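Long-range contacts in mandalate racemase/muconate lactonizing enzyme (Unidentified, PDB 4E4U), which is a putative member of the enolase superfamily, probably acting on a carboxylate substrate as mandelate racemase and muconate lactonizing enzyme do: residues A[19-23]-A[381-387]; A[9-14]-A[375-381]; A[40-45]-A[88-93]; A[311-315]-A[343-347]. One frame throughout, in Å; residues are numbered along the deposited sequence.

Interaction 1: residues A[19-23]-A[381-387]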
loop_
_atom_site.group_PDB
_atom_site.type_symbol
_atom_site.label_atom_id
_atom_site.label_comp_id
_atom_site.label_asym_id
_atom_site.label_seq_id
_atom_site.Cartn_x
_atom_site.Cartn_y
_atom_site.Cartn_z
ATOM N N GLY A 19 8.163 0.552 43.493
ATOM C CA GLY A 19 9.202 0.273 42.522
ATOM C C GLY A 19 9.443 -1.218 42.366
ATOM O O GLY A 19 10.406 -1.628 41.715
ATOM N N GLY A 20 8.580 -2.033 42.969
ATOM C CA GLY A 20 8.627 -3.471 42.753
ATOM C C GLY A 20 9.200 -4.274 43.904
ATOM O O GLY A 20 9.510 -3.731 44.960
ATOM N N MET A 21 9.345 -5.580 43.698
ATOM C CA MET A 21 9.778 -6.476 44.767
ATOM C C MET A 21 11.286 -6.483 45.018
ATOM O O MET A 21 11.727 -6.660 46.149
ATOM C CB MET A 21 9.300 -7.902 44.477
ATOM C CG MET A 21 7.790 -8.044 44.330
ATOM S SD MET A 21 6.894 -7.389 45.751
ATOM C CE MET A 21 7.535 -8.412 47.070
ATOM N N TYR A 22 12.078 -6.324 43.967
ATOM C CA TYR A 22 13.530 -6.375 44.108
ATOM C C TYR A 22 14.178 -5.622 42.970
ATOM O O TYR A 22 13.594 -5.486 41.895
ATOM C CB TYR A 22 14.054 -7.825 44.158
ATOM C CG TYR A 22 13.556 -8.668 43.011
ATOM C CD1 TYR A 22 14.185 -8.632 41.766
ATOM C CD2 TYR A 22 12.433 -9.471 43.153
ATOM C CE1 TYR A 22 13.708 -9.377 40.698
ATOM C CE2 TYR A 22 11.956 -10.225 42.098
ATOM C CZ TYR A 22 12.588 -10.170 40.874
ATOM O OH TYR A 22 12.092 -10.921 39.837
ATOM N N TRP A 23 15.385 -5.132 43.216
ATOM C CA TRP A 23 16.172 -4.463 42.187
ATOM C C TRP A 23 17.461 -5.234 41.962
ATOM O O TRP A 23 18.108 -5.672 42.915
ATOM C CB TRP A 23 16.472 -3.020 42.595
ATOM C CG TRP A 23 15.235 -2.195 42.796
ATOM C CD1 TRP A 23 14.024 -2.358 42.172
ATOM C CD2 TRP A 23 15.073 -1.089 43.698
ATOM N NE1 TRP A 23 13.130 -1.412 42.621
ATOM C CE2 TRP A 23 13.749 -0.622 43.558
ATOM C CE3 TRP A 23 15.926 -0.447 44.603
ATOM C CZ2 TRP A 23 13.252 0.451 44.305
ATOM C CZ3 TRP A 23 15.432 0.627 45.337
ATOM C CH2 TRP A 23 14.110 1.063 45.183
ATOM N N TYR A 381 16.875 -11.232 48.843
ATOM C CA TYR A 381 15.432 -11.259 48.652
ATOM C C TYR A 381 14.953 -12.695 48.869
ATOM O O TYR A 381 15.526 -13.633 48.317
ATOM C CB TYR A 381 15.088 -10.780 47.240
ATOM C CG TYR A 381 13.637 -10.943 46.843
ATOM C CD1 TYR A 381 12.654 -10.115 47.373
ATOM C CD2 TYR A 381 13.252 -11.908 45.922
ATOM C CE1 TYR A 381 11.332 -10.254 47.006
ATOM C CE2 TYR A 381 11.925 -12.056 45.546
ATOM C CZ TYR A 381 10.972 -11.223 46.089
ATOM O OH TYR A 381 9.654 -11.362 45.729
ATOM N N THR A 382 13.922 -12.871 49.687
ATOM C CA THR A 382 13.429 -14.213 49.994
ATOM C C THR A 382 11.965 -14.345 49.619
ATOM O O THR A 382 11.292 -15.304 50.006
ATOM C CB THR A 382 13.579 -14.544 51.484
ATOM O OG1 THR A 382 12.811 -13.612 52.256
ATOM C CG2 THR A 382 15.039 -14.472 51.909
ATOM N N GLY A 383 11.471 -13.372 48.864
ATOM C CA GLY A 383 10.079 -13.366 48.469
ATOM C C GLY A 383 9.747 -14.394 47.406
ATOM O O GLY A 383 10.605 -14.834 46.639
ATOM N N GLU A 384 8.475 -14.762 47.363
ATOM C CA GLU A 384 7.963 -15.748 46.425
ATOM C C GLU A 384 7.695 -15.168 45.034
ATOM O O GLU A 384 7.691 -15.894 44.039
ATOM C CB GLU A 384 6.673 -16.359 46.989
ATOM C CG GLU A 384 5.585 -15.336 47.372
ATOM C CD GLU A 384 5.903 -14.549 48.646
ATOM O OE1 GLU A 384 6.832 -14.942 49.386
ATOM O OE2 GLU A 384 5.229 -13.526 48.899
ATOM N N ARG A 385 7.480 -13.860 44.964
ATOM C CA ARG A 385 6.997 -13.232 43.737
ATOM C C ARG A 385 8.098 -12.734 42.812
ATOM O O ARG A 385 9.225 -12.470 43.243
ATOM C CB ARG A 385 6.060 -12.067 44.072
ATOM C CG ARG A 385 4.748 -12.481 44.720
ATOM C CD ARG A 385 3.868 -11.269 44.998
ATOM N NE ARG A 385 3.438 -10.592 43.778
ATOM C CZ ARG A 385 2.269 -10.798 43.177
ATOM N NH1 ARG A 385 1.405 -11.673 43.679
ATOM N NH2 ARG A 385 1.962 -10.131 42.072
ATOM N N LEU A 386 7.756 -12.606 41.533
ATOM C CA LEU A 386 8.599 -11.905 40.571
ATOM C C LEU A 386 8.490 -10.399 40.803
ATOM O O LEU A 386 7.633 -9.946 41.563
ATOM C CB LEU A 386 8.158 -12.244 39.150
ATOM C CG LEU A 386 8.305 -13.704 38.728
ATOM C CD1 LEU A 386 7.602 -13.950 37.409
ATOM C CD2 LEU A 386 9.780 -14.061 38.637
ATOM N N HIS A 387 9.354 -9.624 40.154
ATOM C CA HIS A 387 9.349 -8.179 40.335
ATOM C C HIS A 387 7.966 -7.575 40.084
ATOM O O HIS A 387 7.514 -6.699 40.834
ATOM C CB HIS A 387 10.367 -7.518 39.419
ATOM C CG HIS A 387 10.560 -6.069 39.716
ATOM N ND1 HIS A 387 10.347 -5.075 38.791
ATOM C CD2 HIS A 387 10.912 -5.450 40.868
ATOM C CE1 HIS A 387 10.577 -3.901 39.353
ATOM N NE2 HIS A 387 10.929 -4.099 40.608
#
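Gly19 and His387 meet where the C-terminal tail folds back over the start of the strand 22-30 in the N-terminal domain of this enolase-superfamily fold, and Tyr22, Trp23, Tyr381 and His387 gather there into an aromatic cluster. NE2 of His387 gives its N-H to Gly19 O at 2.8 Å, in the carbonyl plane on a lone pair. Trp23 NE1 donates to the same oxygen from above that plane, which leaves the buried carbonyl held by two ring N-H groups. A second crossing bond, from His387 N to Tyr22 OH, is weak. Glycine suits positions 19 and 20: their positive phi angles would jam a side chain against the preceding carbonyl, and at Gly20 a CB would also run into the His387 ring.

Aromatic contacts fill the middle. Tyr22 carries CG between its backbone N and carbonyl carbon (chi1 52°), which lays the ring beside the tail. His387 CB sits over one face, 4.2 Å from the Tyr22 ring centroid, and the imidazole meets the face of Tyr22 edge-to-face. The Tyr22 and Tyr381 rings meet obliquely, planes at 52°, with Tyr22 CD2 3.6 Å from Tyr381 CE2. The apolar contact is Met21 CB, 4.0 Å from Tyr381 CE1.

Interaction 2: residues A[9-14]-A[375-381]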
loop_
_atom_site.group_PDB
_atom_site.type_symbol
_atom_site.label_atom_id
_atom_site.label_comp_id
_atom_site.label_asym_id
_atom_site.label_seq_id
_atom_site.Cartn_x
_atom_site.Cartn_y
_atom_site.Cartn_z
ATOM N N HIS A 9 24.109 -7.780 43.053
ATOM C CA HIS A 9 23.394 -7.512 44.290
ATOM C C HIS A 9 21.916 -7.368 43.984
ATOM O O HIS A 9 21.506 -6.402 43.342
ATOM C CB HIS A 9 23.925 -6.239 44.952
ATOM C CG HIS A 9 25.374 -6.316 45.311
ATOM N ND1 HIS A 9 25.823 -6.929 46.460
ATOM C CD2 HIS A 9 26.479 -5.872 44.666
ATOM C CE1 HIS A 9 27.141 -6.865 46.507
ATOM N NE2 HIS A 9 27.564 -6.226 45.428
ATOM N N ILE A 10 21.128 -8.346 44.420
ATOM C CA ILE A 10 19.687 -8.317 44.208
ATOM C C ILE A 10 19.026 -7.910 45.520
ATOM O O ILE A 10 18.935 -8.697 46.464
ATOM C CB ILE A 10 19.147 -9.659 43.667
ATOM C CG1 ILE A 10 19.822 -9.981 42.328
ATOM C CG2 ILE A 10 17.630 -9.591 43.505
ATOM C CD1 ILE A 10 19.376 -11.282 41.682
ATOM N N VAL A 11 18.601 -6.653 45.573
ATOM C CA VAL A 11 18.139 -6.027 46.800
ATOM C C VAL A 11 16.633 -6.179 46.965
ATOM O O VAL A 11 15.871 -5.911 46.036
ATOM C CB VAL A 11 18.494 -4.528 46.769
ATOM C CG1 VAL A 11 17.945 -3.810 47.981
ATOM C CG2 VAL A 11 20.009 -4.348 46.674
ATOM N N ALA A 12 16.207 -6.607 48.149
ATOM C CA ALA A 12 14.787 -6.695 48.469
ATOM C C ALA A 12 14.254 -5.306 48.796
ATOM O O ALA A 12 14.756 -4.644 49.704
ATOM C CB ALA A 12 14.569 -7.628 49.653
ATOM N N VAL A 13 13.238 -4.867 48.062
ATOM C CA VAL A 13 12.612 -3.577 48.323
ATOM C C VAL A 13 11.650 -3.730 49.501
ATOM O O VAL A 13 10.789 -4.600 49.487
ATOM C CB VAL A 13 11.857 -3.070 47.079
ATOM C CG1 VAL A 13 11.201 -1.732 47.360
ATOM C CG2 VAL A 13 12.800 -2.968 45.878
ATOM N N PRO A 14 11.798 -2.898 50.545
ATOM C CA PRO A 14 10.926 -3.065 51.716
ATOM C C PRO A 14 9.456 -2.823 51.381
ATOM O O PRO A 14 9.163 -2.072 50.444
ATOM C CB PRO A 14 11.419 -1.977 52.679
ATOM C CG PRO A 14 12.807 -1.649 52.224
ATOM C CD PRO A 14 12.785 -1.821 50.735
ATOM N N VAL A 375 22.717 -1.849 51.046
ATOM C CA VAL A 375 22.536 -2.999 50.164
ATOM C C VAL A 375 22.674 -4.315 50.932
ATOM O O VAL A 375 21.821 -5.198 50.813
ATOM C CB VAL A 375 23.529 -2.966 48.984
ATOM C CG1 VAL A 375 23.511 -4.285 48.220
ATOM C CG2 VAL A 375 23.200 -1.810 48.054
ATOM N N LYS A 376 23.731 -4.438 51.729
ATOM C CA LYS A 376 23.963 -5.672 52.479
ATOM C C LYS A 376 22.823 -5.994 53.449
ATOM O O LYS A 376 22.466 -7.158 53.629
ATOM C CB LYS A 376 25.297 -5.622 53.228
ATOM C CG LYS A 376 26.518 -5.603 52.318
ATOM C CD LYS A 376 27.805 -5.426 53.115
ATOM C CE LYS A 376 28.937 -4.937 52.221
ATOM N NZ LYS A 376 30.275 -5.215 52.818
ATOM N N ARG A 377 22.246 -4.962 54.060
ATOM C CA ARG A 377 21.159 -5.157 55.013
ATOM C C ARG A 377 19.846 -5.559 54.337
ATOM O O ARG A 377 18.932 -6.046 55.002
ATOM C CB ARG A 377 20.940 -3.898 55.863
ATOM C CG ARG A 377 22.112 -3.522 56.759
ATOM C CD ARG A 377 21.678 -2.599 57.895
ATOM N NE ARG A 377 20.994 -1.400 57.413
ATOM C CZ ARG A 377 21.620 -0.293 57.020
ATOM N NH1 ARG A 377 22.944 -0.237 57.035
ATOM N NH2 ARG A 377 20.925 0.756 56.601
ATOM N N HIS A 378 19.751 -5.357 53.024
ATOM C CA HIS A 378 18.516 -5.660 52.303
ATOM C C HIS A 378 18.703 -6.760 51.262
ATOM O O HIS A 378 17.947 -6.858 50.297
ATOM C CB HIS A 378 17.928 -4.381 51.691
ATOM C CG HIS A 378 17.513 -3.377 52.717
ATOM N ND1 HIS A 378 16.231 -3.312 53.225
ATOM C CD2 HIS A 378 18.222 -2.420 53.369
ATOM C CE1 HIS A 378 16.166 -2.347 54.127
ATOM N NE2 HIS A 378 17.356 -1.796 54.237
ATOM N N THR A 379 19.719 -7.587 51.484
ATOM C CA THR A 379 19.929 -8.800 50.711
ATOM C C THR A 379 20.044 -9.936 51.724
ATOM O O THR A 379 20.581 -9.736 52.813
ATOM C CB THR A 379 21.215 -8.716 49.855
ATOM O OG1 THR A 379 22.345 -8.497 50.703
ATOM C CG2 THR A 379 21.127 -7.578 48.853
ATOM N N PRO A 380 19.541 -11.133 51.382
ATOM C CA PRO A 380 18.935 -11.494 50.098
ATOM C C PRO A 380 17.425 -11.270 50.052
ATOM O O PRO A 380 16.781 -11.123 51.092
ATOM C CB PRO A 380 19.223 -12.993 50.006
ATOM C CG PRO A 380 19.144 -13.449 51.428
ATOM C CD PRO A 380 19.674 -12.306 52.267
ATOM N N TYR A 381 16.875 -11.232 48.843
ATOM C CA TYR A 381 15.432 -11.259 48.652
ATOM C C TYR A 381 14.953 -12.695 48.869
ATOM O O TYR A 381 15.526 -13.633 48.317
ATOM C CB TYR A 381 15.088 -10.780 47.240
ATOM C CG TYR A 381 13.637 -10.943 46.843
ATOM C CD1 TYR A 381 12.654 -10.115 47.373
ATOM C CD2 TYR A 381 13.252 -11.908 45.922
ATOM C CE1 TYR A 381 11.332 -10.254 47.006
ATOM C CE2 TYR A 381 11.925 -12.056 45.546
ATOM C CZ TYR A 381 10.972 -11.223 46.089
ATOM O OH TYR A 381 9.654 -11.362 45.729
HETATM O O HOH W 1 24.869 -8.542 48.285
HETATM O O HOH W 2 18.797 -11.412 46.865
HETATM O O HOH W 3 14.155 -5.179 52.353
#
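The backbone N of Ala12 donates to His378 O at 2.8 Å, a nearly straight bond that arrives almost along the C=O axis. It ties the end of strand 3-12, an outermost strand of the three-stranded antiparallel sheet in the N-terminal domain, to the turn that follows helix 372-377. Beside this bond, Val11 CA makes a longer C-H contact to the same oxygen.

Two waters bridge the two segments. One donates to Ile10 O and accepts from Tyr381 N, at 2.7 and 2.8 Å. The other donates to Ala12 O and, in the ring plane of the imidazole, meets His378 ND1 at 2.9 Å. The peptide bond before Pro380 is cis.

Apolar groups fill the rest. Val375, its CG1 anti to the backbone N (chi1 169°), brings this methyl 3.8 Å from Val11 CG2, and the short branched side chain lets the same methyl meet His9 CB as well. While His9 CB packs there, its NE2 bonds Glu7 and its ND1 a further water. Ala12 is small enough to let the edge of the Tyr381 ring approach: its CB lies in the plane of that ring, 3.9 Å from Tyr381 CD1.

Interaction 3: residues A[40-45]-A[88-93]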
loop_
_atom_site.group_PDB
_atom_site.type_symbol
_atom_site.label_atom_id
_atom_site.label_comp_id
_atom_site.label_asym_id
_atom_site.label_seq_id
_atom_site.Cartn_x
_atom_site.Cartn_y
_atom_site.Cartn_z
ATOM N N ILE A 40 19.605 -4.038 36.039
ATOM C CA ILE A 40 18.994 -4.932 35.074
ATOM C C ILE A 40 17.486 -4.962 35.289
ATOM O O ILE A 40 17.029 -5.133 36.419
ATOM C CB ILE A 40 19.574 -6.348 35.247
ATOM C CG1 ILE A 40 21.050 -6.347 34.843
ATOM C CG2 ILE A 40 18.766 -7.385 34.472
ATOM C CD1 ILE A 40 21.810 -7.600 35.198
ATOM N N TYR A 41 16.715 -4.786 34.213
ATOM C CA TYR A 41 15.259 -4.840 34.299
ATOM C C TYR A 41 14.799 -6.073 33.541
ATOM O O TYR A 41 14.770 -6.085 32.305
ATOM C CB TYR A 41 14.621 -3.582 33.706
ATOM C CG TYR A 41 13.149 -3.405 34.026
ATOM C CD1 TYR A 41 12.745 -3.056 35.304
ATOM C CD2 TYR A 41 12.170 -3.558 33.052
ATOM C CE1 TYR A 41 11.412 -2.876 35.612
ATOM C CE2 TYR A 41 10.823 -3.373 33.353
ATOM C CZ TYR A 41 10.455 -3.037 34.640
ATOM O OH TYR A 41 9.129 -2.849 34.972
ATOM N N SER A 42 14.478 -7.130 34.282
ATOM C CA SER A 42 14.058 -8.386 33.673
ATOM C C SER A 42 13.462 -9.281 34.739
ATOM O O SER A 42 14.111 -9.566 35.746
ATOM C CB SER A 42 15.258 -9.097 33.044
ATOM O OG SER A 42 14.836 -10.213 32.285
ATOM N N ALA A 43 12.235 -9.736 34.514
ATOM C CA ALA A 43 11.558 -10.578 35.496
ATOM C C ALA A 43 10.824 -11.757 34.870
ATOM O O ALA A 43 9.910 -12.312 35.476
ATOM C CB ALA A 43 10.613 -9.746 36.362
ATOM N N THR A 44 11.215 -12.140 33.658
ATOM C CA THR A 44 10.709 -13.383 33.081
ATOM C C THR A 44 10.955 -14.539 34.052
ATOM O O THR A 44 10.072 -15.383 34.270
ATOM C CB THR A 44 11.396 -13.685 31.749
ATOM O OG1 THR A 44 11.279 -12.550 30.887
ATOM C CG2 THR A 44 10.762 -14.890 31.075
ATOM N N PHE A 45 12.162 -14.553 34.626
ATOM C CA PHE A 45 12.586 -15.549 35.607
ATOM C C PHE A 45 12.929 -14.839 36.901
ATOM O O PHE A 45 13.336 -13.675 36.874
ATOM C CB PHE A 45 13.821 -16.315 35.120
ATOM C CG PHE A 45 13.729 -16.751 33.692
ATOM C CD1 PHE A 45 12.755 -17.657 33.293
ATOM C CD2 PHE A 45 14.607 -16.250 32.740
ATOM C CE1 PHE A 45 12.658 -18.055 31.963
ATOM C CE2 PHE A 45 14.510 -16.641 31.411
ATOM C CZ PHE A 45 13.534 -17.549 31.021
ATOM N N LEU A 88 14.745 -11.399 25.484
ATOM C CA LEU A 88 14.345 -10.352 26.420
ATOM C C LEU A 88 15.186 -10.331 27.708
ATOM O O LEU A 88 15.602 -9.268 28.170
ATOM C CB LEU A 88 12.862 -10.509 26.758
ATOM C CG LEU A 88 12.236 -9.423 27.630
ATOM C CD1 LEU A 88 12.190 -8.082 26.904
ATOM C CD2 LEU A 88 10.848 -9.849 28.050
ATOM N N THR A 89 15.441 -11.499 28.290
ATOM C CA THR A 89 16.234 -11.539 29.514
ATOM C C THR A 89 17.678 -11.151 29.233
ATOM O O THR A 89 18.274 -10.386 29.999
ATOM C CB THR A 89 16.150 -12.911 30.213
ATOM O OG1 THR A 89 14.799 -13.150 30.623
ATOM C CG2 THR A 89 17.055 -12.961 31.433
ATOM N N MET A 90 18.234 -11.640 28.126
ATOM C CA MET A 90 19.612 -11.296 27.771
ATOM C C MET A 90 19.746 -9.796 27.575
ATOM O O MET A 90 20.730 -9.196 27.994
ATOM C CB MET A 90 20.047 -12.020 26.497
ATOM C CG MET A 90 21.401 -11.560 25.957
ATOM S SD MET A 90 22.775 -11.796 27.113
ATOM C CE MET A 90 23.445 -13.336 26.488
ATOM N N MET A 91 18.753 -9.180 26.944
ATOM C CA MET A 91 18.818 -7.748 26.727
ATOM C C MET A 91 18.774 -6.970 28.039
ATOM O O MET A 91 19.480 -5.972 28.192
ATOM C CB MET A 91 17.738 -7.299 25.757
ATOM C CG MET A 91 17.975 -7.769 24.322
ATOM S SD MET A 91 19.474 -7.110 23.556
ATOM C CE MET A 91 20.677 -8.403 23.854
ATOM N N GLY A 92 17.964 -7.418 28.998
ATOM C CA GLY A 92 17.990 -6.814 30.323
ATOM C C GLY A 92 19.361 -6.930 30.970
ATOM O O GLY A 92 19.898 -5.959 31.508
ATOM N N VAL A 93 19.946 -8.120 30.909
ATOM C CA VAL A 93 21.260 -8.336 31.506
ATOM C C VAL A 93 22.326 -7.462 30.861
ATOM O O VAL A 93 23.095 -6.786 31.558
ATOM C CB VAL A 93 21.681 -9.814 31.438
ATOM C CG1 VAL A 93 23.106 -9.996 31.955
ATOM C CG2 VAL A 93 20.710 -10.670 32.233
HETATM O O HOH W 4 14.138 -7.567 30.033
HETATM O O HOH W 5 14.284 -12.670 33.418
#
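The Phe45 ring meets Thr89 through its CE2 atom, 3.6 Å from Thr89 OG1 and oblique to the ring, while Thr44 CG2 lies over one of its faces, offset toward the rim. Phe45 and Thr44 belong to the loop between strand 35-40 and helix 47-61, which here runs against the start of helix 88-109 in the N-terminal domain.

Glycine at Gly92 lets the loop come close, since a CB would collide with Tyr41 O and Ser42 CB. Ile40 rests on the bared helix backbone, its CG2 3.5 Å from Gly92 O, and its CD1 extends to Val93 CG1 at 4.2 Å. Ser42 OG, anti to its backbone N (chi1 -171°), reaches toward the helix, 3.4 Å from Thr89 CA.

Two waters bridge polar groups of the loop and helix. One donates to both Tyr41 O and Leu88 O. Another donates to Thr89 OG1 at 2.9 Å, accepts from Phe45 N and is bonded to Ser42 OG at 2.8 Å. Thr44 OG1 and Thr89 OG1 both also bond Asp87 OD2 of the second subunit. The hydroxyls thus divide their work: Ser42 and Thr89 share a water with Phe45 N, while Thr44 and Thr89 together hold a carboxylate across the subunit interface.

Interaction 4: residues A[311-315]-A[343-347]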
loop_
_atom_site.group_PDB
_atom_site.type_symbol
_atom_site.label_atom_id
_atom_site.label_comp_id
_atom_site.label_asym_id
_atom_site.label_seq_id
_atom_site.Cartn_x
_atom_site.Cartn_y
_atom_site.Cartn_z
ATOM N N TYR A 311 10.306 1.655 36.665
ATOM C CA TYR A 311 9.652 0.977 37.777
ATOM C C TYR A 311 10.675 0.039 38.389
ATOM O O TYR A 311 10.555 -1.187 38.321
ATOM C CB TYR A 311 8.389 0.213 37.351
ATOM C CG TYR A 311 7.542 -0.141 38.556
ATOM C CD1 TYR A 311 6.909 0.856 39.292
ATOM C CD2 TYR A 311 7.408 -1.456 38.989
ATOM C CE1 TYR A 311 6.156 0.559 40.411
ATOM C CE2 TYR A 311 6.644 -1.765 40.116
ATOM C CZ TYR A 311 6.021 -0.751 40.815
ATOM O OH TYR A 311 5.266 -1.040 41.932
ATOM N N ASN A 312 11.698 0.640 38.979
ATOM C CA ASN A 312 12.879 -0.086 39.415
ATOM C C ASN A 312 13.735 0.872 40.237
ATOM O O ASN A 312 13.223 1.905 40.693
ATOM C CB ASN A 312 13.630 -0.733 38.226
ATOM C CG ASN A 312 13.893 0.229 37.078
ATOM O OD1 ASN A 312 13.025 0.481 36.232
ATOM N ND2 ASN A 312 15.112 0.744 37.021
ATOM N N GLY A 313 15.014 0.549 40.424
ATOM C CA GLY A 313 15.861 1.268 41.362
ATOM C C GLY A 313 16.472 2.560 40.845
ATOM O O GLY A 313 16.259 2.959 39.696
ATOM N N PRO A 314 17.249 3.229 41.702
ATOM C CA PRO A 314 17.802 4.535 41.343
ATOM C C PRO A 314 18.997 4.453 40.400
ATOM O O PRO A 314 19.386 5.472 39.839
ATOM C CB PRO A 314 18.231 5.114 42.697
ATOM C CG PRO A 314 18.546 3.906 43.511
ATOM C CD PRO A 314 17.532 2.878 43.104
ATOM N N VAL A 315 19.577 3.271 40.219
ATOM C CA VAL A 315 20.692 3.148 39.280
ATOM C C VAL A 315 20.164 3.193 37.843
ATOM O O VAL A 315 20.673 3.948 37.010
ATOM C CB VAL A 315 21.541 1.888 39.547
ATOM C CG1 VAL A 315 22.581 1.702 38.448
ATOM C CG2 VAL A 315 22.212 1.981 40.925
ATOM N N HIS A 343 14.569 4.583 47.570
ATOM C CA HIS A 343 15.353 5.036 46.418
ATOM C C HIS A 343 16.495 5.962 46.819
ATOM O O HIS A 343 17.531 6.006 46.154
ATOM C CB HIS A 343 14.474 5.751 45.390
ATOM C CG HIS A 343 13.710 4.817 44.504
ATOM N ND1 HIS A 343 12.462 4.344 44.832
ATOM C CD2 HIS A 343 14.032 4.264 43.313
ATOM C CE1 HIS A 343 12.043 3.529 43.878
ATOM N NE2 HIS A 343 12.972 3.464 42.944
ATOM N N ALA A 344 16.299 6.721 47.892
ATOM C CA ALA A 344 17.345 7.599 48.387
ATOM C C ALA A 344 18.266 6.831 49.329
ATOM O O ALA A 344 19.479 7.039 49.332
ATOM C CB ALA A 344 16.738 8.796 49.100
ATOM N N GLU A 345 17.694 5.937 50.126
ATOM C CA GLU A 345 18.465 5.240 51.151
ATOM C C GLU A 345 19.548 4.334 50.564
ATOM O O GLU A 345 20.630 4.186 51.131
ATOM C CB GLU A 345 17.537 4.418 52.046
ATOM C CG GLU A 345 18.215 3.932 53.317
ATOM C CD GLU A 345 17.322 3.052 54.163
ATOM O OE1 GLU A 345 16.167 2.801 53.753
ATOM O OE2 GLU A 345 17.777 2.609 55.239
ATOM N N VAL A 346 19.257 3.728 49.420
ATOM C CA VAL A 346 20.147 2.717 48.864
ATOM C C VAL A 346 21.350 3.303 48.103
ATOM O O VAL A 346 22.251 2.568 47.695
ATOM C CB VAL A 346 19.361 1.705 47.998
ATOM C CG1 VAL A 346 19.083 2.269 46.613
ATOM C CG2 VAL A 346 20.089 0.371 47.929
ATOM N N VAL A 347 21.380 4.625 47.936
ATOM C CA VAL A 347 22.506 5.267 47.247
ATOM C C VAL A 347 23.207 6.297 48.132
ATOM O O VAL A 347 22.638 6.771 49.118
ATOM C CB VAL A 347 22.093 5.926 45.912
ATOM C CG1 VAL A 347 21.699 4.867 44.883
ATOM C CG2 VAL A 347 20.979 6.946 46.135
#
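His343 turns its CG anti to its own carbonyl carbon (chi1 -80°), and a chi2 of 89° sets the imidazole so that NE2 faces Asn312 O. The two belong to the C-terminal, TIM-barrel-like domain: Asn312 precedes helix 314-325, which starts after the N-cap residue Gly313, and His343 lies in the short helix 341-345.

The hydrogen bond is short, 2.7 Å from His343 NE2 to Asn312 O, and nearly straight. The oxygen sits in the plane of the imidazole at its edge, whereas NE2 is tilted 25° from the carbonyl plane. Histidine suits the place because its flat ring can span the gap between the helix and the loop and still put an N-H at its far end. Asn312 uses its side chain elsewhere: OD1 accepts from the backbone N of Tyr311 and from Asn282, and ND2 makes a weak bond to Glu39, which also accepts from Gly313 N.

Pro314, in the first turn of its helix, where no backbone N-H is called upon, forms the apolar half of the contact. Its ring wedges in among His343, Val346 and Val347, with CD 3.8 Å from His343 CD2 and CG 3.5 Å from His343 O. Trp23, reaching in from strand 22-30, touches both Pro314 and His343. The two valines close over the proline with their branches: Val347 CG1 comes to 3.6 Å from Pro314 CG, and Val346, whose side chain crosses the proline at about a right angle, puts CG1 3.5 Å from that same carbon.

Interactions 1, 3 and 4 are buried, whereas interaction 2 lies nearer the surface and joins strand to turn by a backbone bond and waters. Interactions 1 and 2 hold neighbouring strands, 3-12 and 22-30, against successive parts of the same C-terminal tail and share Tyr381. Interaction 4 lies wholly in the barrel-like domain but meets interaction 1 through Trp23, which packs on Asn312, Gly313 and His343, while Val346 touches Val375 of interaction 2. Interaction 3 is confined to the N-terminal domain; Ala43 and Phe45 meet Leu386 of interaction 1, and both contacts reach the second subunit. Aromatic rings dominate interaction 1, water-bridged hydroxyls interaction 3, and a single histidine bond with a proline wedge interaction 4.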